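Local structure of biofilm-associated surface protein (Staphylococcus aureus, 7C7U) at residues N201-N207 with A374-N378; Q250-Q256 with N301-D307. The protein is a calcium-binding, cell wall-anchored surface protein that takes part in biofilm formation, probably by switching to functional amyloid. One frame throughout, in Å; residues are numbered along the deposited sequence.

Contact 1: residues N201-N207 with A374-N378; sequences NVSTENN and ALINN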
ATOM      1  N   ASN A 201      -9.751  -6.280 -36.989  1.00 32.18           N
ATOM      2  CA  ASN A 201     -10.930  -5.863 -37.760  1.00 33.87           C
ATOM      3  C   ASN A 201     -11.219  -4.381 -37.529  1.00 28.19           C
ATOM      4  O   ASN A 201     -12.337  -3.985 -37.209  1.00 31.94           O
ATOM      5  CB  ASN A 201     -12.137  -6.732 -37.412  1.00 33.97           C
ATOM      6  CG  ASN A 201     -13.413  -6.302 -38.134  1.00 40.69           C
ATOM      7  OD1 ASN A 201     -13.382  -5.926 -39.313  1.00 41.93           O
ATOM      8  ND2 ASN A 201     -14.544  -6.327 -37.413  1.00 38.44           N
ATOM      9  N   VAL A 202     -10.201  -3.536 -37.713  1.00 28.42           N
ATOM     10  CA  VAL A 202     -10.326  -2.108 -37.418  1.00 26.93           C
ATOM     11  C   VAL A 202     -11.318  -1.431 -38.365  1.00 34.28           C
ATOM     12  O   VAL A 202     -11.390  -1.739 -39.566  1.00 29.46           O
ATOM     13  CB  VAL A 202      -8.937  -1.441 -37.481  1.00 29.51           C
ATOM     14  CG1 VAL A 202      -9.032   0.083 -37.646  1.00 24.07           C
ATOM     15  CG2 VAL A 202      -8.121  -1.795 -36.196  1.00 31.55           C
ATOM     16  N   SER A 203     -12.109  -0.519 -37.813  1.00 27.82           N
ATOM     17  CA  SER A 203     -13.096   0.235 -38.576  1.00 31.42           C
ATOM     18  C   SER A 203     -12.421   1.229 -39.515  1.00 28.89           C
ATOM     19  O   SER A 203     -11.334   1.748 -39.233  1.00 29.06           O
ATOM     20  CB  SER A 203     -14.010   0.994 -37.605  1.00 31.95           C
ATOM     21  OG  SER A 203     -14.941   1.826 -38.263  1.00 28.12           O
ATOM     22  N   THR A 204     -13.094   1.534 -40.634  1.00 29.97           N
ATOM     23  CA  THR A 204     -12.606   2.614 -41.476  1.00 31.53           C
ATOM     24  C   THR A 204     -12.931   3.981 -40.897  1.00 31.37           C
ATOM     25  O   THR A 204     -12.326   4.975 -41.319  1.00 31.62           O
ATOM     26  CB  THR A 204     -13.189   2.517 -42.895  1.00 34.31           C
ATOM     27  OG1 THR A 204     -14.616   2.608 -42.831  1.00 32.98           O
ATOM     28  CG2 THR A 204     -12.801   1.189 -43.534  1.00 33.08           C
ATOM     29  N   GLU A 205     -13.868   4.052 -39.952  1.00 32.24           N
ATOM     30  CA  GLU A 205     -14.324   5.337 -39.427  1.00 33.33           C
ATOM     31  C   GLU A 205     -13.249   5.966 -38.561  1.00 30.92           C
ATOM     32  O   GLU A 205     -12.782   5.343 -37.601  1.00 31.17           O
ATOM     33  CB  GLU A 205     -15.580   5.172 -38.578  1.00 31.78           C
ATOM     34  CG  GLU A 205     -16.761   4.601 -39.308  1.00 37.97           C
ATOM     35  CD  GLU A 205     -18.068   4.898 -38.627  1.00 30.56           C
ATOM     36  OE1 GLU A 205     -19.004   4.111 -38.841  1.00 36.34           O
ATOM     37  OE2 GLU A 205     -18.149   5.862 -37.836  1.00 35.16           O
ATOM     38  N   ASN A 206     -12.898   7.214 -38.877  1.00 26.32           N
ATOM     39  CA  ASN A 206     -11.981   8.037 -38.091  1.00 31.40           C
ATOM     40  C   ASN A 206     -10.716   7.263 -37.756  1.00 35.51           C
ATOM     41  O   ASN A 206     -10.272   7.159 -36.600  1.00 25.88           O
ATOM     42  CB  ASN A 206     -12.660   8.525 -36.824  1.00 27.18           C
ATOM     43  CG  ASN A 206     -13.865   9.351 -37.117  1.00 31.53           C
ATOM     44  OD1 ASN A 206     -14.981   8.844 -37.133  1.00 29.42           O
ATOM     45  ND2 ASN A 206     -13.650  10.626 -37.414  1.00 33.13           N
ATOM     46  N   ASN A 207     -10.122   6.754 -38.822  1.00 27.48           N
ATOM     47  CA  ASN A 207      -9.068   5.762 -38.751  1.00 27.81           C
ATOM     48  C   ASN A 207      -7.771   6.376 -38.278  1.00 26.24           C
ATOM     49  O   ASN A 207      -6.922   5.674 -37.721  1.00 27.19           O
ATOM     50  CB  ASN A 207      -8.898   5.128 -40.139  1.00 31.70           C
ATOM     51  CG  ASN A 207      -8.033   3.900 -40.117  1.00 32.42           C
ATOM     52  OD1 ASN A 207      -8.505   2.805 -39.829  1.00 31.19           O
ATOM     53  ND2 ASN A 207      -6.750   4.076 -40.415  1.00 31.90           N
ATOM     54  N   ALA A 374     -17.008  -2.982 -35.380  1.00 32.42           N
ATOM     55  CA  ALA A 374     -15.586  -2.957 -35.677  1.00 32.70           C
ATOM     56  C   ALA A 374     -14.875  -1.983 -34.752  1.00 27.75           C
ATOM     57  O   ALA A 374     -15.441  -0.973 -34.339  1.00 29.80           O
ATOM     58  CB  ALA A 374     -15.343  -2.585 -37.141  1.00 31.84           C
ATOM     59  N   LEU A 375     -13.622  -2.304 -34.422  1.00 33.08           N
ATOM     60  CA  LEU A 375     -12.854  -1.527 -33.452  1.00 30.01           C
ATOM     61  C   LEU A 375     -12.427  -0.185 -34.044  1.00 27.75           C
ATOM     62  O   LEU A 375     -11.856  -0.128 -35.144  1.00 27.71           O
ATOM     63  CB  LEU A 375     -11.612  -2.320 -33.016  1.00 28.72           C
ATOM     64  CG  LEU A 375     -10.552  -1.566 -32.199  1.00 28.76           C
ATOM     65  CD1 LEU A 375     -11.110  -1.317 -30.831  1.00 27.59           C
ATOM     66  CD2 LEU A 375      -9.224  -2.331 -32.069  1.00 30.07           C
ATOM     67  N   ILE A 376     -12.703   0.900 -33.324  1.00 25.89           N
ATOM     68  CA  ILE A 376     -12.126   2.182 -33.699  1.00 26.46           C
ATOM     69  C   ILE A 376     -10.629   2.123 -33.446  1.00 23.35           C
ATOM     70  O   ILE A 376     -10.185   1.789 -32.339  1.00 23.64           O
ATOM     71  CB  ILE A 376     -12.782   3.337 -32.922  1.00 25.28           C
ATOM     72  CG1 ILE A 376     -14.318   3.330 -33.054  1.00 24.30           C
ATOM     73  CG2 ILE A 376     -12.199   4.695 -33.413  1.00 23.03           C
ATOM     74  CD1 ILE A 376     -14.827   3.435 -34.531  1.00 27.84           C
ATOM     75  N   ASN A 377      -9.849   2.444 -34.475  1.00 25.77           N
ATOM     76  CA  ASN A 377      -8.394   2.307 -34.437  1.00 26.25           C
ATOM     77  C   ASN A 377      -7.801   2.953 -33.190  1.00 25.19           C
ATOM     78  O   ASN A 377      -8.031   4.137 -32.912  1.00 24.03           O
ATOM     79  CB  ASN A 377      -7.783   2.956 -35.671  1.00 26.79           C
ATOM     80  CG  ASN A 377      -6.401   2.394 -36.034  1.00 28.11           C
ATOM     81  OD1 ASN A 377      -5.940   1.405 -35.483  1.00 25.15           O
ATOM     82  ND2 ASN A 377      -5.755   3.035 -36.992  1.00 29.03           N
ATOM     83  N   ASN A 378      -7.035   2.152 -32.447  1.00 28.56           N
ATOM     84  CA  ASN A 378      -6.214   2.591 -31.325  1.00 27.36           C
ATOM     85  C   ASN A 378      -7.035   3.032 -30.120  1.00 26.06           C
ATOM     86  O   ASN A 378      -6.560   3.824 -29.302  1.00 24.88           O
ATOM     87  CB  ASN A 378      -5.234   3.700 -31.780  1.00 26.80           C
ATOM     88  CG  ASN A 378      -4.188   3.164 -32.750  1.00 31.09           C
ATOM     89  OD1 ASN A 378      -3.818   2.010 -32.647  1.00 31.43           O
ATOM     90  ND2 ASN A 378      -3.726   3.982 -33.687  1.00 27.90           N
TER
HETATM   91  O   HOH W   1     -13.046  -5.083 -34.718  1.00 40.14           O
HETATM   92  O   HOH W   2     -11.054   3.280 -36.993  1.00 25.72           O
HETATM   93  O   HOH W   3      -8.329   6.235 -34.597  1.00 25.71           O
HETATM   94  O   HOH W   4      -5.199   6.333 -35.536  1.00 31.72           O
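S203 and L375 form the firm centre of this meeting of two loops: the amide N of S203 gives a nearly straight hydrogen bond to O of L375, 2.7 Å long with 177° at the hydrogen. Beside it CB of S203 rests against CB of A374, and CD1 of I376 comes within 4.0 Å of CB of S203. With CG1 next to its backbone N (chi1 -53°), I376 starts away from the opposite loop, yet its end turns back to it. Small residues suit this spot. A serine also brings a hydroxyl: OG of S203 accepts from N of E205, 3.0 Å off, an ST turn, and bonds to OD2 of D370 besides.

Around this centre the fit is looser and partly made by water. The direct bond from N of L375 to O of N201 is weak at 3.5 Å, and water 1 bridges the two atoms. Water 2 links both O of S203 and O of E205 to N of N377. At the far end CB of N377 touches CG1 of V202 at 3.7 Å. The amide of N377, its CG anti to the backbone N (chi1 -156°), brings ND2 to O of N207, 3.0 Å away and in the carbonyl plane. This is irregular loop-to-loop packing, with one firm backbone bond and water bridges, and it joins the loop after helix 193-199 to the loop between antiparallel strands 359-369 and 381-388.

Contact 2: residues Q250-Q256 with N301-D307; sequences QWAYNYQ and NGTITSD
Y255 lays its ring over G302 across two antiparallel strands, 252-256 and 301-305, the latter an outermost strand of a four-stranded sheet. The torsion responsible is chi1 of 44°, which sets CG of Y255 between its own N and carbonyl carbon and tips the ring over the neighbouring strand. C of G302 lies 3.4 Å above the ring plane, displaced from the ring centre. Glycine suits the place because it has no CB to stand between its backbone and the ring; the tyrosine hydroxyl continues past it to T295 and to water 5, which also reaches O of T303.

On the same face Y253 and I304 form a hydrogen-bonded pair, with CG2 of I304 at 3.9 Å from CB of Y253 and near the plane of its ring, at the edge. The phenol leads away from the strand pair to Q233, while I304 packs on A292 and L294 of strand 290-294, as an apolar branched residue can between sheets.

The other face is mostly polar. N254 and T303 stand side by side, OD1 to OG1 at 3.1 Å, and ND2 of N254 turns to T369. Q256 and N301 likewise run alongside each other, their amide planes 18° apart; CG of Q256 meets OD1 of N301, and NE2 of Q256 bonds to D194. OG1 of T305 donates to O of W251 at 2.8 Å, from 40° above the carbonyl plane.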
ATOM      1  N   GLN A 250     -24.033   5.807 -34.454  1.00 31.06           N
ATOM      2  CA  GLN A 250     -23.412   6.025 -33.149  1.00 34.02           C
ATOM      3  C   GLN A 250     -22.464   4.889 -32.780  1.00 31.49           C
ATOM      4  O   GLN A 250     -22.719   3.714 -33.060  1.00 31.20           O
ATOM      5  CB  GLN A 250     -24.470   6.173 -32.060  1.00 33.00           C
ATOM      6  CG  GLN A 250     -25.258   7.468 -32.105  1.00 35.14           C
ATOM      7  CD  GLN A 250     -24.430   8.710 -31.834  1.00 34.00           C
ATOM      8  OE1 GLN A 250     -23.627   8.757 -30.904  1.00 33.91           O
ATOM      9  NE2 GLN A 250     -24.637   9.743 -32.646  1.00 33.18           N
ATOM     10  N   TRP A 251     -21.357   5.254 -32.153  1.00 30.35           N
ATOM     11  CA  TRP A 251     -20.407   4.293 -31.642  1.00 27.88           C
ATOM     12  C   TRP A 251     -20.902   3.680 -30.325  1.00 25.32           C
ATOM     13  O   TRP A 251     -21.821   4.185 -29.677  1.00 29.02           O
ATOM     14  CB  TRP A 251     -19.057   4.961 -31.413  1.00 26.69           C
ATOM     15  CG  TRP A 251     -18.333   5.383 -32.649  1.00 27.39           C
ATOM     16  CD1 TRP A 251     -18.720   5.198 -33.965  1.00 28.40           C
ATOM     17  CD2 TRP A 251     -17.078   6.068 -32.697  1.00 27.07           C
ATOM     18  NE1 TRP A 251     -17.777   5.751 -34.814  1.00 26.50           N
ATOM     19  CE2 TRP A 251     -16.768   6.294 -34.065  1.00 27.44           C
ATOM     20  CE3 TRP A 251     -16.201   6.537 -31.719  1.00 26.98           C
ATOM     21  CZ2 TRP A 251     -15.602   6.923 -34.466  1.00 27.15           C
ATOM     22  CZ3 TRP A 251     -15.051   7.186 -32.122  1.00 31.09           C
ATOM     23  CH2 TRP A 251     -14.762   7.371 -33.483  1.00 29.00           C
ATOM     24  N   ALA A 252     -20.233   2.611 -29.894  1.00 28.95           N
ATOM     25  CA  ALA A 252     -20.487   2.051 -28.570  1.00 32.26           C
ATOM     26  C   ALA A 252     -19.196   1.985 -27.771  1.00 31.47           C
ATOM     27  O   ALA A 252     -18.120   1.759 -28.330  1.00 30.05           O
ATOM     28  CB  ALA A 252     -21.102   0.649 -28.669  1.00 33.65           C
ATOM     29  N   TYR A 253     -19.311   2.161 -26.444  1.00 32.04           N
ATOM     30  CA  TYR A 253     -18.208   1.906 -25.535  1.00 30.20           C
ATOM     31  C   TYR A 253     -18.371   0.514 -24.932  1.00 31.07           C
ATOM     32  O   TYR A 253     -19.456   0.162 -24.452  1.00 31.74           O
ATOM     33  CB  TYR A 253     -18.141   2.957 -24.423  1.00 28.94           C
ATOM     34  CG  TYR A 253     -16.935   2.770 -23.540  1.00 30.16           C
ATOM     35  CD1 TYR A 253     -15.653   2.898 -24.063  1.00 27.84           C
ATOM     36  CD2 TYR A 253     -17.071   2.459 -22.173  1.00 26.20           C
ATOM     37  CE1 TYR A 253     -14.545   2.708 -23.282  1.00 28.07           C
ATOM     38  CE2 TYR A 253     -15.970   2.266 -21.395  1.00 29.75           C
ATOM     39  CZ  TYR A 253     -14.716   2.406 -21.935  1.00 30.30           C
ATOM     40  OH  TYR A 253     -13.624   2.227 -21.133  1.00 29.94           O
ATOM     41  N   ASN A 254     -17.285  -0.255 -24.931  1.00 29.15           N
ATOM     42  CA  ASN A 254     -17.275  -1.658 -24.534  1.00 28.88           C
ATOM     43  C   ASN A 254     -16.259  -1.842 -23.418  1.00 29.99           C
ATOM     44  O   ASN A 254     -15.190  -1.226 -23.439  1.00 30.66           O
ATOM     45  CB  ASN A 254     -16.908  -2.556 -25.735  1.00 27.25           C
ATOM     46  CG  ASN A 254     -17.773  -2.285 -26.948  1.00 30.60           C
ATOM     47  OD1 ASN A 254     -18.753  -2.986 -27.195  1.00 31.79           O
ATOM     48  ND2 ASN A 254     -17.431  -1.235 -27.704  1.00 27.70           N
ATOM     49  N   TYR A 255     -16.574  -2.691 -22.441  1.00 33.03           N
ATOM     50  CA  TYR A 255     -15.726  -2.800 -21.261  1.00 27.29           C
ATOM     51  C   TYR A 255     -15.719  -4.247 -20.777  1.00 29.33           C
ATOM     52  O   TYR A 255     -16.693  -4.984 -20.948  1.00 28.02           O
ATOM     53  CB  TYR A 255     -16.187  -1.805 -20.149  1.00 28.19           C
ATOM     54  CG  TYR A 255     -17.686  -1.795 -19.979  1.00 29.74           C
ATOM     55  CD1 TYR A 255     -18.303  -2.663 -19.078  1.00 28.81           C
ATOM     56  CD2 TYR A 255     -18.489  -0.977 -20.764  1.00 28.14           C
ATOM     57  CE1 TYR A 255     -19.684  -2.688 -18.947  1.00 33.97           C
ATOM     58  CE2 TYR A 255     -19.868  -0.996 -20.654  1.00 30.11           C
ATOM     59  CZ  TYR A 255     -20.464  -1.860 -19.749  1.00 32.12           C
ATOM     60  OH  TYR A 255     -21.839  -1.888 -19.638  1.00 30.88           O
ATOM     61  N   GLN A 256     -14.580  -4.667 -20.232  1.00 29.43           N
ATOM     62  CA  GLN A 256     -14.404  -6.014 -19.697  1.00 29.37           C
ATOM     63  C   GLN A 256     -13.942  -5.886 -18.251  1.00 27.38           C
ATOM     64  O   GLN A 256     -12.902  -5.276 -17.981  1.00 26.10           O
ATOM     65  CB  GLN A 256     -13.394  -6.813 -20.534  1.00 30.70           C
ATOM     66  CG  GLN A 256     -13.780  -6.919 -22.046  1.00 28.07           C
ATOM     67  CD  GLN A 256     -12.949  -7.953 -22.821  1.00 34.02           C
ATOM     68  OE1 GLN A 256     -11.838  -8.298 -22.420  1.00 35.65           O
ATOM     69  NE2 GLN A 256     -13.484  -8.435 -23.953  1.00 32.20           N
ATOM     70  N   ASN A 301     -18.341  -8.727 -19.084  1.00 31.95           N
ATOM     71  CA  ASN A 301     -18.354  -7.922 -20.302  1.00 35.54           C
ATOM     72  C   ASN A 301     -19.626  -7.097 -20.418  1.00 35.25           C
ATOM     73  O   ASN A 301     -20.715  -7.546 -20.046  1.00 34.74           O
ATOM     74  CB  ASN A 301     -18.221  -8.822 -21.534  1.00 33.99           C
ATOM     75  CG  ASN A 301     -16.894  -9.508 -21.591  1.00 38.10           C
ATOM     76  OD1 ASN A 301     -15.946  -9.093 -20.924  1.00 40.07           O
ATOM     77  ND2 ASN A 301     -16.803 -10.558 -22.389  1.00 43.64           N
ATOM     78  N   GLY A 302     -19.485  -5.889 -20.962  1.00 34.35           N
ATOM     79  CA  GLY A 302     -20.638  -5.050 -21.207  1.00 31.91           C
ATOM     80  C   GLY A 302     -20.365  -4.073 -22.331  1.00 31.56           C
ATOM     81  O   GLY A 302     -19.232  -3.919 -22.802  1.00 26.84           O
ATOM     82  N   THR A 303     -21.434  -3.403 -22.741  1.00 30.78           N
ATOM     83  CA  THR A 303     -21.376  -2.409 -23.802  1.00 36.38           C
ATOM     84  C   THR A 303     -22.458  -1.374 -23.532  1.00 35.31           C
ATOM     85  O   THR A 303     -23.515  -1.691 -22.983  1.00 37.65           O
ATOM     86  CB  THR A 303     -21.549  -3.062 -25.182  1.00 35.32           C
ATOM     87  OG1 THR A 303     -21.544  -2.048 -26.192  1.00 39.70           O
ATOM     88  CG2 THR A 303     -22.861  -3.808 -25.249  1.00 41.53           C
ATOM     89  N   ILE A 304     -22.178  -0.127 -23.887  1.00 33.66           N
ATOM     90  CA  ILE A 304     -23.150   0.945 -23.719  1.00 32.21           C
ATOM     91  C   ILE A 304     -23.111   1.815 -24.969  1.00 35.21           C
ATOM     92  O   ILE A 304     -22.046   2.041 -25.551  1.00 31.11           O
ATOM     93  CB  ILE A 304     -22.894   1.773 -22.440  1.00 33.39           C
ATOM     94  CG1 ILE A 304     -24.016   2.792 -22.240  1.00 31.72           C
ATOM     95  CG2 ILE A 304     -21.548   2.481 -22.503  1.00 33.72           C
ATOM     96  CD1 ILE A 304     -23.870   3.641 -21.033  1.00 36.80           C
ATOM     97  N   THR A 305     -24.279   2.258 -25.411  1.00 32.54           N
ATOM     98  CA  THR A 305     -24.362   3.178 -26.535  1.00 35.41           C
ATOM     99  C   THR A 305     -25.484   4.165 -26.251  1.00 34.71           C
ATOM    100  O   THR A 305     -26.097   4.160 -25.178  1.00 38.87           O
ATOM    101  CB  THR A 305     -24.559   2.440 -27.862  1.00 32.80           C
ATOM    102  OG1 THR A 305     -24.356   3.356 -28.963  1.00 39.33           O
ATOM    103  CG2 THR A 305     -25.949   1.828 -27.925  1.00 36.36           C
ATOM    104  N   SER A 306     -25.731   5.041 -27.208  1.00 35.11           N
ATOM    105  CA  SER A 306     -26.567   6.203 -26.979  1.00 33.35           C
ATOM    106  C   SER A 306     -26.988   6.763 -28.327  1.00 34.46           C
ATOM    107  O   SER A 306     -26.386   6.460 -29.353  1.00 32.57           O
ATOM    108  CB  SER A 306     -25.805   7.257 -26.176  1.00 35.31           C
ATOM    109  OG  SER A 306     -26.404   8.517 -26.307  1.00 36.32           O
ATOM    110  N   ASP A 307     -28.029   7.590 -28.313  1.00 38.81           N
ATOM    111  CA  ASP A 307     -28.379   8.314 -29.524  1.00 39.81           C
ATOM    112  C   ASP A 307     -27.415   9.457 -29.781  1.00 36.43           C
ATOM    113  O   ASP A 307     -27.389   9.988 -30.894  1.00 38.07           O
ATOM    114  CB  ASP A 307     -29.819   8.836 -29.448  1.00 42.14           C
ATOM    115  CG  ASP A 307     -30.853   7.748 -29.725  1.00 42.51           C
ATOM    116  OD1 ASP A 307     -30.641   6.930 -30.643  1.00 48.88           O
ATOM    117  OD2 ASP A 307     -31.878   7.705 -29.024  1.00 49.88           O
TER
HETATM  118  O   HOH W   5     -24.527  -1.336 -19.983  1.00 37.77           O

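Overall arrangement
Both contacts are partly buried, lie on the same side of the chain's centre and have centres about 15 Å apart, with contact 2 nested inside the chain loop closed by contact 1. They share a sheet: strand 359-369 pairs with strand 252-257 of contact 2 and leads into the loop of A374-N378. In contact 2 regular backbone bonds join strands, with a buried aromatic face and a mostly polar one; contact 1 relies on few direct bonds, small apolar touches and bridging water. W251 ties them together: its NE1 probably bonds to OE2 of E205, and I376 and N206 pack against its indole.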